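Local atomic coordinates of virulence associated protein VAPB (Rhodococcus equi, PDB entry 4CV7), a protein that is of unknown biochemical function but, as a plasmid-encoded virulence-associated protein, probably contributes to infection by Rhodococcus equi. Residues G33-L38 and V63-N68; R57-T62 and G105-W110; Q4-H9 and G48-S53. One frame throughout, in Å; residues are numbered along the deposited sequence. Where two conformers were deposited one is given.

Contact 1. Residues G33-L38 and V63-N68; sequences GDAGGL and VSFQYN
F65 and Y67 reach across from the strand 64-68 to the strand 33-37, and CB of A35 lies between CZ of F65 and CE2 on the flank of the Y67 ring. This methyl is 3.6 Å from CZ of F65 and 3.9 Å from CE2 of Y67, meeting the Y67 ring at its edge, near the ring plane. F65 buries the most surface here. In it CG sits between the backbone N and the carbonyl carbon (chi1 74°), and the ring beyond reaches the backbone of the other strand: CE1 is 3.6 Å from N of D34, which lies at the ring edge, and 3.7 Å from CA of G33. With no side chain at G33, the ring can come this near to the main chain. A similar approach occurs further along, where OH of Y67 lies 3.6 Å from CA of G37, another glycine. That hydroxyl has a weak hydrogen bond with OE1 of Q19. No hydrogen bond joins the two segments, and the meeting is of ring carbons and a hydroxyl with a methyl group and the main chain. The strand axes are 7.8 Å apart; strand 100-108 lies between them in the sheet, which accounts for the lack of backbone pairing, and the 51° angle between their directions is consistent with the twist of the barrel. F65 and Y67 belong to a cluster of aromatic side chains: F21 and F31 each meet F65 edge-to-face, F21 also meets the Y67 ring, and I76 and F78 of strand 74-79 pack on F65 as well.

Contact 2. Residues R57-T62 and G105-W110; sequences RLYKDT and GSWHNW
The indole of W107 has CE1 of Y59 over one face, and CB of T62 and a water molecule at its edge, in the ring plane. CE1 of Y59 stands 3.4 Å above the indole plane, displaced toward the rim and close to CE3 of W107. The ring planes are inclined at 49° and the centroid of the Y59 ring is 4.7 Å from that of the six-membered ring, an oblique meeting. At the indole edge, CB of T62 lies 3.7 Å from CD1 of W107. CD2 of L58 packs 4.1 Å from CZ2 of W107. CB of W107 points toward the helix segment, and with CG anti to the carbonyl carbon (chi1 -61°) CG comes 3.5 Å from CD1 of Y59. The helix end is tied by L58 O, which accepts from T62 OG1 at 2.7 Å and from T62 N, the two donors coming from opposite faces of the carbonyl plane. OH of Y59 bonds to the carbonyl of P26. The water at the indole edge accepts from W107 N at 2.9 Å and sits within bonding distance of the carbonyls of Y59 and T62; a second lies within hydrogen-bonding distance of the carbonyls of Y59 and W107. The helix 55-61 is therefore held against strand 100-108 by apolar aromatic contact, and ordered water connects the main chains of helix end and strand, whereas L58 O is satisfied within the turn.

Contact 3. Residues Q4-H9 and G48-S53; sequences QQYDVH and GTLFTS
G48 forms an antiparallel hydrogen-bonded pair with V8: V8 N donates to G48 O at 2.9 Å and G48 N returns a bond to V8 O. V8 CG2 lies against the G48 carbonyl. T49 pairs with D7 without backbone bonds; its methyl CG2, anti to the backbone N, touches CB of Q5 at 3.8 Å and also covers one face of the F51 ring. At L50 the ladder is bonded again, with L50 N giving to Y6 O at 2.8 Å, nearly along the C=O axis, and Y6 N giving to L50 O in the carbonyl plane. CB of L50 packs 3.6 Å from CG1 of V8, and CD2 of L50 lies near CD1 of Y6, on the side that L55 and L58 of the helix 55-61 also reach. F51 is on the other face, beside the extended chain of Q5: the two side chains run the same way, CG of Q5 lies 3.6 Å from CD2 of F51, and amide and ring planes are 51° apart. At T52, N donates to Q4 O and O receives Q4 N, while the methyl CG2 meets CE1 of Y6 at 3.9 Å. A water bound to Y6 OH donates to T52 O, and T52 OG1 is engaged by L86 O and D54 N. Six main-chain bonds thus join strand 4-14 to strand 42-52, a first-to-fourth pairing characteristic of a Greek key; V8, L50 and the Y6 ring give one face an apolar centre, while Q5, D7, T49 and F51 are on the other.

Contact 2 is the most completely buried of the three, while contacts 1 and 3 each combine buried with exposed residues. Only contact 3 joins neighbouring strands, and so has a full backbone ladder; contact 1 spans a strand lying between its partners and relies on rings packed on main chain and one methyl group, and contact 2 seats a helix end on a strand with ordered water between the main chains. Contacts 1 and 2 touch where V63 and G105 come together, with N of G105 3.0 Å from O of V63, a probable hydrogen bond. Contact 3 meets contact 2 through leucines, CD1 of L50 packing against CD2 of L58, whereas contacts 1 and 3 do not touch.

Contact 1. Residues G33-L38 and V63-N68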
# COMPACT_ATOMS: atom_id res chain seq x y z
N GLY A 33 4.69 -4.59 2.41
CA GLY A 33 5.07 -3.40 3.21
C GLY A 33 4.91 -3.57 4.69
O GLY A 33 4.07 -4.29 5.17
N ASP A 34 5.85 -2.94 5.40
CA ASP A 34 5.94 -3.04 6.83
C ASP A 34 5.85 -1.62 7.39
O ASP A 34 6.77 -0.87 7.14
CB ASP A 34 7.28 -3.66 7.20
CG ASP A 34 7.38 -5.08 6.72
OD1 ASP A 34 6.81 -5.97 7.33
OD2 ASP A 34 8.19 -5.31 5.85
N ALA A 35 4.80 -1.35 8.13
CA ALA A 35 4.52 0.02 8.57
C ALA A 35 4.50 0.06 10.07
O ALA A 35 4.21 -0.90 10.78
CB ALA A 35 3.25 0.55 8.04
N GLY A 36 4.75 1.28 10.62
CA GLY A 36 4.29 1.68 11.91
C GLY A 36 3.14 2.63 11.81
O GLY A 36 3.08 3.43 10.85
N GLY A 37 2.33 2.67 12.82
CA GLY A 37 1.17 3.57 12.81
C GLY A 37 0.35 3.40 14.02
O GLY A 37 0.29 2.33 14.57
N LEU A 38 -0.47 4.33 14.33
CA LEU A 38 -1.30 4.28 15.51
C LEU A 38 -2.64 3.77 14.99
O LEU A 38 -3.49 4.55 14.43
CB LEU A 38 -1.37 5.67 16.16
CG LEU A 38 -0.06 6.10 16.80
CD1 LEU A 38 -0.21 7.54 17.31
CD2 LEU A 38 0.38 5.16 17.86
N VAL A 63 10.38 2.31 -2.36
CA VAL A 63 11.02 1.88 -1.12
C VAL A 63 10.23 2.10 0.12
O VAL A 63 10.54 1.54 1.19
CB VAL A 63 12.48 2.44 -0.97
CG1 VAL A 63 13.36 2.09 -2.16
CG2 VAL A 63 12.46 3.96 -0.67
N SER A 64 9.27 2.99 0.05
CA SER A 64 8.47 3.37 1.26
C SER A 64 7.08 3.65 0.85
O SER A 64 6.72 3.79 -0.31
CB SER A 64 9.06 4.51 1.99
OG SER A 64 8.83 5.71 1.29
N PHE A 65 6.21 3.67 1.86
CA PHE A 65 4.77 3.94 1.65
C PHE A 65 4.22 4.63 2.89
O PHE A 65 4.74 4.46 3.98
CB PHE A 65 3.98 2.70 1.23
CG PHE A 65 3.74 1.70 2.32
CD1 PHE A 65 4.77 1.05 2.99
CD2 PHE A 65 2.44 1.48 2.84
CE1 PHE A 65 4.51 0.15 4.04
CE2 PHE A 65 2.21 0.60 3.88
CZ PHE A 65 3.25 -0.05 4.46
N GLN A 66 3.10 5.35 2.66
CA GLN A 66 2.36 5.93 3.73
C GLN A 66 0.91 5.71 3.50
O GLN A 66 0.47 5.71 2.36
CB GLN A 66 2.60 7.45 3.86
CG GLN A 66 4.04 7.79 4.19
CD GLN A 66 4.36 9.30 4.11
OE1 GLN A 66 3.45 10.05 4.04
NE2 GLN A 66 5.54 9.63 3.63
N TYR A 67 0.17 5.49 4.55
CA TYR A 67 -1.29 5.30 4.44
C TYR A 67 -2.06 6.29 5.28
O TYR A 67 -1.53 6.78 6.29
CB TYR A 67 -1.64 3.81 4.77
CG TYR A 67 -1.45 3.44 6.22
CD1 TYR A 67 -2.43 3.87 7.21
CD2 TYR A 67 -0.32 2.81 6.69
CE1 TYR A 67 -2.28 3.54 8.52
CE2 TYR A 67 -0.21 2.42 7.98
CZ TYR A 67 -1.13 2.79 8.86
OH TYR A 67 -1.06 2.50 10.21
N ASN A 68 -3.31 6.53 4.92
CA ASN A 68 -4.17 7.49 5.63
C ASN A 68 -5.54 6.95 5.50
O ASN A 68 -6.07 6.76 4.36
CB ASN A 68 -4.02 8.91 4.98
CG ASN A 68 -4.90 9.96 5.67
OD1 ASN A 68 -6.14 9.82 5.75
ND2 ASN A 68 -4.31 11.10 6.06

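Contact 2. Residues R57-T62 and G105-W110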
# COMPACT_ATOMS: atom_id res chain seq x y z
N ARG A 57 8.17 2.18 -13.19
CA ARG A 57 8.93 2.98 -12.26
C ARG A 57 8.42 2.73 -10.81
O ARG A 57 9.23 2.71 -9.86
CB ARG A 57 8.88 4.43 -12.65
CG ARG A 57 9.79 5.31 -11.79
CD ARG A 57 9.72 6.72 -12.22
NE ARG A 57 10.71 7.54 -11.56
CZ ARG A 57 11.07 8.75 -11.95
NH1 ARG A 57 10.61 9.26 -13.03
NH2 ARG A 57 12.04 9.33 -11.24
N LEU A 58 7.09 2.62 -10.66
CA LEU A 58 6.52 2.33 -9.36
C LEU A 58 7.12 1.04 -8.82
O LEU A 58 7.62 0.96 -7.70
CB LEU A 58 5.02 2.23 -9.46
CG LEU A 58 4.30 1.70 -8.20
CD1 LEU A 58 4.22 2.77 -7.13
CD2 LEU A 58 2.89 1.27 -8.63
N TYR A 59 7.15 0.02 -9.67
CA TYR A 59 7.61 -1.25 -9.23
C TYR A 59 9.11 -1.26 -8.98
O TYR A 59 9.56 -1.94 -8.07
CB TYR A 59 7.23 -2.29 -10.29
CG TYR A 59 5.72 -2.61 -10.36
CD1 TYR A 59 4.86 -2.27 -9.35
CD2 TYR A 59 5.22 -3.32 -11.46
CE1 TYR A 59 3.53 -2.65 -9.40
CE2 TYR A 59 3.88 -3.71 -11.51
CZ TYR A 59 3.09 -3.40 -10.46
OH TYR A 59 1.75 -3.83 -10.42
N LYS A 60 9.87 -0.58 -9.80
CA LYS A 60 11.31 -0.56 -9.57
C LYS A 60 11.72 0.26 -8.37
O LYS A 60 12.63 -0.14 -7.64
CB LYS A 60 12.11 -0.02 -10.70
CG LYS A 60 13.58 -0.39 -10.56
CD LYS A 60 14.40 0.45 -11.40
CE LYS A 60 15.78 0.68 -10.87
NZ LYS A 60 15.87 2.12 -10.57
N ASP A 61 11.12 1.45 -8.20
CA ASP A 61 11.69 2.46 -7.31
C ASP A 61 11.01 2.59 -5.98
O ASP A 61 11.49 3.33 -5.13
CB ASP A 61 11.82 3.79 -8.03
CG ASP A 61 13.00 3.83 -8.94
OD1 ASP A 61 13.84 2.97 -8.96
OD2 ASP A 61 13.10 4.84 -9.67
N THR A 62 9.85 2.01 -5.78
CA THR A 62 9.19 2.10 -4.48
C THR A 62 10.12 1.52 -3.42
O THR A 62 10.58 0.39 -3.48
CB THR A 62 7.88 1.36 -4.36
OG1 THR A 62 6.93 1.92 -5.26
CG2 THR A 62 7.30 1.42 -2.92
N GLY A 105 8.63 -0.67 2.05
CA GLY A 105 8.05 -1.74 1.28
C GLY A 105 8.63 -1.70 -0.10
O GLY A 105 9.19 -0.76 -0.57
N SER A 106 8.37 -2.82 -0.79
CA SER A 106 8.79 -2.94 -2.21
C SER A 106 7.90 -3.96 -2.94
O SER A 106 7.19 -4.75 -2.32
CB SER A 106 10.26 -3.18 -2.33
OG SER A 106 10.47 -4.40 -1.71
N TRP A 107 8.04 -3.90 -4.25
CA TRP A 107 7.27 -4.77 -5.17
C TRP A 107 8.17 -5.88 -5.63
O TRP A 107 9.37 -5.70 -5.90
CB TRP A 107 6.74 -4.00 -6.38
CG TRP A 107 5.79 -2.89 -6.03
CD1 TRP A 107 6.08 -1.58 -5.71
CD2 TRP A 107 4.34 -2.98 -6.01
NE1 TRP A 107 4.95 -0.88 -5.50
CE2 TRP A 107 3.86 -1.69 -5.70
CE3 TRP A 107 3.42 -4.01 -6.26
CZ2 TRP A 107 2.51 -1.45 -5.60
CZ3 TRP A 107 2.05 -3.68 -6.16
CH2 TRP A 107 1.63 -2.45 -5.85
N HIS A 108 7.52 -7.04 -5.79
CA HIS A 108 8.30 -8.16 -6.40
C HIS A 108 7.38 -9.02 -7.23
O HIS A 108 6.17 -8.97 -7.11
CB HIS A 108 8.94 -8.94 -5.31
CG HIS A 108 7.96 -9.53 -4.38
ND1 HIS A 108 7.27 -10.70 -4.66
CD2 HIS A 108 7.50 -9.11 -3.18
CE1 HIS A 108 6.45 -10.97 -3.66
NE2 HIS A 108 6.59 -10.02 -2.75
N ASN A 109 7.95 -9.95 -8.04
CA ASN A 109 7.20 -10.83 -8.89
C ASN A 109 7.02 -12.14 -8.16
O ASN A 109 7.38 -12.31 -6.99
CB ASN A 109 7.80 -10.90 -10.33
CG ASN A 109 9.17 -11.53 -10.38
OD1 ASN A 109 9.46 -12.46 -9.54
ND2 ASN A 109 9.99 -11.17 -11.38
N TRP A 110 6.45 -13.13 -8.89
CA TRP A 110 6.10 -14.41 -8.25
C TRP A 110 7.31 -15.21 -7.81
O TRP A 110 7.19 -16.12 -6.97
CB TRP A 110 5.25 -15.25 -9.19
CG TRP A 110 6.08 -15.94 -10.19
CD1 TRP A 110 6.49 -15.41 -11.40
CD2 TRP A 110 6.62 -17.29 -10.12
NE1 TRP A 110 7.23 -16.35 -12.06
CE2 TRP A 110 7.34 -17.51 -11.30
CE3 TRP A 110 6.51 -18.36 -9.19
CZ2 TRP A 110 8.01 -18.73 -11.57
CZ3 TRP A 110 7.16 -19.57 -9.47
CH2 TRP A 110 7.87 -19.74 -10.65
O HOH W 1 9.59 -1.67 -5.27
O HOH W 2 11.23 -3.92 -7.12

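Contact 3. Residues Q4-H9 and G48-S53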
# COMPACT_ATOMS: atom_id res chain seq x y z
N GLN A 4 -2.59 6.22 -15.39
CA GLN A 4 -3.34 5.00 -15.70
C GLN A 4 -3.92 4.41 -14.42
O GLN A 4 -3.34 4.65 -13.34
CB GLN A 4 -2.46 4.00 -16.42
CG GLN A 4 -2.12 4.49 -17.77
CD GLN A 4 -1.70 3.31 -18.65
OE1 GLN A 4 -2.42 2.30 -18.77
NE2 GLN A 4 -0.52 3.41 -19.20
N GLN A 5 -5.04 3.71 -14.55
CA GLN A 5 -5.71 3.05 -13.46
C GLN A 5 -5.68 1.57 -13.62
O GLN A 5 -5.94 1.04 -14.68
CB GLN A 5 -7.16 3.49 -13.39
CG GLN A 5 -7.29 4.97 -13.10
CD GLN A 5 -8.70 5.43 -13.07
OE1 GLN A 5 -9.63 4.71 -12.77
NE2 GLN A 5 -8.83 6.70 -13.29
N TYR A 6 -5.62 0.90 -12.51
CA TYR A 6 -5.57 -0.55 -12.42
C TYR A 6 -6.34 -1.04 -11.24
O TYR A 6 -6.11 -0.53 -10.14
CB TYR A 6 -4.13 -1.06 -12.34
CG TYR A 6 -3.14 -0.48 -13.37
CD1 TYR A 6 -2.54 0.73 -13.10
CD2 TYR A 6 -2.88 -1.09 -14.56
CE1 TYR A 6 -1.67 1.32 -14.02
CE2 TYR A 6 -1.95 -0.59 -15.46
CZ TYR A 6 -1.33 0.65 -15.16
OH TYR A 6 -0.45 1.20 -16.06
N ASP A 7 -7.09 -2.13 -11.37
CA ASP A 7 -7.77 -2.73 -10.26
C ASP A 7 -6.75 -3.40 -9.39
O ASP A 7 -5.86 -4.12 -9.91
CB ASP A 7 -8.76 -3.79 -10.79
CG ASP A 7 -9.99 -3.21 -11.41
OD1 ASP A 7 -10.33 -2.04 -11.24
OD2 ASP A 7 -10.68 -4.07 -12.00
N VAL A 8 -6.83 -3.27 -8.07
CA VAL A 8 -5.93 -3.99 -7.18
C VAL A 8 -6.71 -4.50 -5.98
O VAL A 8 -7.85 -4.06 -5.77
CB VAL A 8 -4.79 -3.11 -6.64
CG1 VAL A 8 -3.86 -2.67 -7.78
CG2 VAL A 8 -5.30 -1.92 -5.83
N HIS A 9 -6.13 -5.41 -5.25
CA HIS A 9 -6.72 -5.83 -3.97
C HIS A 9 -5.58 -6.11 -3.04
O HIS A 9 -4.40 -6.20 -3.47
CB HIS A 9 -7.63 -7.04 -4.11
CG HIS A 9 -6.93 -8.28 -4.60
ND1 HIS A 9 -6.67 -8.51 -5.94
CD2 HIS A 9 -6.46 -9.38 -3.95
CE1 HIS A 9 -6.08 -9.68 -6.09
NE2 HIS A 9 -5.93 -10.23 -4.89
N GLY A 48 -9.46 -1.91 -4.43
CA GLY A 48 -9.35 -0.54 -4.85
C GLY A 48 -8.66 -0.33 -6.20
O GLY A 48 -8.67 -1.27 -7.00
N THR A 49 -8.22 0.90 -6.43
CA THR A 49 -7.62 1.28 -7.67
C THR A 49 -6.25 1.80 -7.43
O THR A 49 -6.07 2.71 -6.60
CB THR A 49 -8.51 2.32 -8.39
OG1 THR A 49 -9.84 1.74 -8.57
CG2 THR A 49 -7.98 2.74 -9.72
N LEU A 50 -5.30 1.34 -8.17
CA LEU A 50 -3.96 1.89 -8.27
C LEU A 50 -3.92 2.94 -9.40
O LEU A 50 -4.32 2.61 -10.54
CB LEU A 50 -2.94 0.76 -8.57
CG LEU A 50 -1.51 1.22 -8.89
CD1 LEU A 50 -0.77 1.87 -7.76
CD2 LEU A 50 -0.67 0.05 -9.45
N PHE A 51 -3.44 4.14 -9.12
CA PHE A 51 -3.24 5.20 -10.04
C PHE A 51 -1.76 5.42 -10.17
O PHE A 51 -1.06 5.70 -9.14
CB PHE A 51 -3.91 6.47 -9.58
CG PHE A 51 -5.39 6.38 -9.33
CD1 PHE A 51 -5.84 5.80 -8.18
CD2 PHE A 51 -6.25 6.87 -10.24
CE1 PHE A 51 -7.21 5.74 -7.92
CE2 PHE A 51 -7.67 6.83 -9.99
CZ PHE A 51 -8.08 6.26 -8.80
N THR A 52 -1.19 5.35 -11.35
CA THR A 52 0.22 5.69 -11.58
C THR A 52 0.49 6.11 -12.97
O THR A 52 -0.14 5.52 -13.90
CB THR A 52 1.17 4.56 -11.16
OG1 THR A 52 2.52 5.02 -11.32
CG2 THR A 52 0.96 3.35 -11.93
N SER A 53 1.33 7.08 -13.19
CA SER A 53 1.75 7.49 -14.50
C SER A 53 2.92 6.66 -15.04
O SER A 53 3.25 6.81 -16.23
CB SER A 53 2.07 8.96 -14.49
OG SER A 53 3.16 9.18 -13.63
O HOH W 3 1.31 3.33 -15.78